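Local structure of plasmin and fibronectin-binding protein A (Streptococcus pneumoniae, 4MR0) at residues H268-A273 and S283-Q288. The protein acts as a surface adhesin and invasin that binds human fibronectin, plasmin, plasminogen and serum albumin, here represented by its parallel beta-helix portion. Sequence-based numbering, arbitrary orientation.
With MN (manganese (II) ion), chain G.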
loop_
_atom_site.group_PDB
_atom_site.type_symbol
_atom_site.label_atom_id
_atom_site.label_comp_id
_atom_site.label_asym_id
_atom_site.label_seq_id
_atom_site.Cartn_x
_atom_site.Cartn_y
_atom_site.Cartn_z
ATOM N N HIS A 268 -4.393 -9.145 2.841
ATOM C CA HIS A 268 -4.541 -7.707 3.018
ATOM C C HIS A 268 -5.052 -7.436 4.423
ATOM O O HIS A 268 -6.110 -7.934 4.796
ATOM C CB HIS A 268 -5.575 -7.151 2.035
ATOM C CG HIS A 268 -5.327 -7.528 0.610
ATOM N ND1 HIS A 268 -4.242 -7.070 -0.104
ATOM C CD2 HIS A 268 -6.051 -8.288 -0.246
ATOM C CE1 HIS A 268 -4.312 -7.527 -1.342
ATOM N NE2 HIS A 268 -5.400 -8.267 -1.454
ATOM N N ALA A 269 -4.314 -6.656 5.202
ATOM C CA ALA A 269 -4.768 -6.329 6.541
ATOM C C ALA A 269 -6.034 -5.494 6.380
ATOM O O ALA A 269 -6.994 -5.632 7.138
ATOM C CB ALA A 269 -3.708 -5.532 7.283
ATOM N N ILE A 270 -6.031 -4.636 5.365
ATOM C CA ILE A 270 -7.162 -3.765 5.097
ATOM C C ILE A 270 -7.414 -3.609 3.605
ATOM O O ILE A 270 -6.483 -3.430 2.828
ATOM C CB ILE A 270 -6.918 -2.345 5.668
ATOM C CG1 ILE A 270 -6.741 -2.406 7.188
ATOM C CG2 ILE A 270 -8.081 -1.421 5.295
ATOM C CD1 ILE A 270 -6.307 -1.076 7.808
ATOM N N GLN A 271 -8.682 -3.685 3.211
ATOM C CA GLN A 271 -9.072 -3.469 1.819
ATOM C C GLN A 271 -10.110 -2.360 1.851
ATOM O O GLN A 271 -11.108 -2.453 2.562
ATOM C CB GLN A 271 -9.689 -4.720 1.186
ATOM C CG GLN A 271 -8.699 -5.846 0.935
ATOM C CD GLN A 271 -9.368 -7.094 0.387
ATOM O OE1 GLN A 271 -9.723 -7.156 -0.791
ATOM N NE2 GLN A 271 -9.550 -8.094 1.244
ATOM N N ILE A 272 -9.855 -1.308 1.085
ATOM C CA ILE A 272 -10.745 -0.158 1.007
ATOM C C ILE A 272 -11.176 -0.119 -0.444
ATOM O O ILE A 272 -10.379 0.216 -1.322
ATOM C CB ILE A 272 -9.979 1.140 1.371
ATOM C CG1 ILE A 272 -9.434 1.026 2.797
ATOM C CG2 ILE A 272 -10.898 2.355 1.245
ATOM C CD1 ILE A 272 -8.424 2.117 3.160
ATOM N N ALA A 273 -12.433 -0.476 -0.686
ATOM C CA ALA A 273 -12.974 -0.548 -2.039
ATOM C C ALA A 273 -14.242 0.268 -2.200
ATOM O O ALA A 273 -15.199 0.091 -1.447
ATOM C CB ALA A 273 -13.262 -2.011 -2.395
ATOM N N SER A 283 -1.243 3.701 13.285
ATOM C CA SER A 283 -1.334 2.263 13.472
ATOM C C SER A 283 -0.030 1.574 13.109
ATOM O O SER A 283 0.874 2.186 12.534
ATOM C CB SER A 283 -2.469 1.696 12.616
ATOM O OG SER A 283 -3.716 2.211 13.042
ATOM N N ARG A 284 0.042 0.289 13.442
ATOM C CA ARG A 284 1.217 -0.526 13.184
ATOM C C ARG A 284 0.813 -1.814 12.477
ATOM O O ARG A 284 -0.094 -2.522 12.922
ATOM C CB ARG A 284 1.909 -0.865 14.509
ATOM C CG ARG A 284 2.437 0.361 15.255
ATOM C CD ARG A 284 2.345 0.161 16.764
ATOM N NE ARG A 284 0.957 0.154 17.229
ATOM C CZ ARG A 284 0.165 1.226 17.261
ATOM N NH1 ARG A 284 0.618 2.411 16.859
ATOM N NH2 ARG A 284 -1.082 1.113 17.697
ATOM N N PHE A 285 1.488 -2.107 11.374
ATOM C CA PHE A 285 1.216 -3.306 10.596
ATOM C C PHE A 285 2.446 -4.187 10.719
ATOM O O PHE A 285 3.446 -3.993 10.027
ATOM C CB PHE A 285 0.921 -2.925 9.144
ATOM C CG PHE A 285 -0.317 -2.090 8.996
ATOM C CD1 PHE A 285 -0.305 -0.736 9.332
ATOM C CD2 PHE A 285 -1.516 -2.675 8.617
ATOM C CE1 PHE A 285 -1.475 0.022 9.288
ATOM C CE2 PHE A 285 -2.693 -1.927 8.567
ATOM C CZ PHE A 285 -2.673 -0.579 8.910
ATOM N N LEU A 286 2.346 -5.162 11.616
ATOM C CA LEU A 286 3.451 -6.050 11.913
ATOM C C LEU A 286 3.361 -7.491 11.427
ATOM O O LEU A 286 2.591 -8.293 11.962
ATOM C CB LEU A 286 3.676 -6.057 13.428
ATOM C CG LEU A 286 3.682 -4.686 14.118
ATOM C CD1 LEU A 286 3.857 -4.878 15.618
ATOM C CD2 LEU A 286 4.803 -3.815 13.544
ATOM N N GLY A 287 4.161 -7.808 10.414
ATOM C CA GLY A 287 4.227 -9.166 9.908
ATOM C C GLY A 287 3.200 -9.696 8.933
ATOM O O GLY A 287 1.987 -9.497 9.074
ATOM N N GLN A 288 3.720 -10.387 7.926
ATOM C CA GLN A 288 2.906 -11.020 6.906
ATOM C C GLN A 288 3.541 -12.381 6.653
ATOM O O GLN A 288 4.714 -12.474 6.271
ATOM C CB GLN A 288 2.900 -10.193 5.627
ATOM C CG GLN A 288 2.100 -10.822 4.508
ATOM C CD GLN A 288 1.901 -9.877 3.346
ATOM O OE1 GLN A 288 2.866 -9.335 2.798
ATOM N NE2 GLN A 288 0.646 -9.671 2.961
HETATM MN MN MN G . -9.142 -6.399 -2.892
#
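Phe285 pushes its ring edge-on into the corner formed by Ala269 and Ile270, and this buried apolar meeting supplies the close side-chain contacts between the segments. Ala269 CB sits 3.8 Å from Phe285 CD2, close to the ring plane. Farther round the same rim, Ile270 CD1 straddles the next bond, 3.8 Å from both CE2 and CZ of Phe285. Both aliphatic groups therefore meet the rim of the ring and not its face. The side chains of Ile270 and Phe285 cross at about a right angle, and the isoleucine touches with the end of its longer branch: CG1 lies beside the backbone N (chi1 -61°), anti to the carbonyl carbon, and an extended chi2 of 172° carries CD1 out to the ring.

No hydrogen bond joins the segments; the CA atoms of Ala269 and Phe285, the closest such pair between them, are still 7.8 Å apart.

Metal binding is the business of the next residue along. Gln271 OE1 coordinates manganese at 2.3 Å, with Gln306, Glu308 and Gly314 among the other ligands. The NE2 of the same amide bonds to Tyr317 OH, which ties down both ends of the group and should fix its rotation.

The contact lies inside a right-handed parallel beta-helix of the pectate lyase type, joining the turn residue Ala269 and the first residue of strand 270-273, Ile270, both in the first PbH1 repeat, to strand 278-289. Phe261 from strand 260-265 packs on Ile270 and Ile305 on Phe285, while strand 270-273 itself runs parallel between strands 243-252 and 306-308.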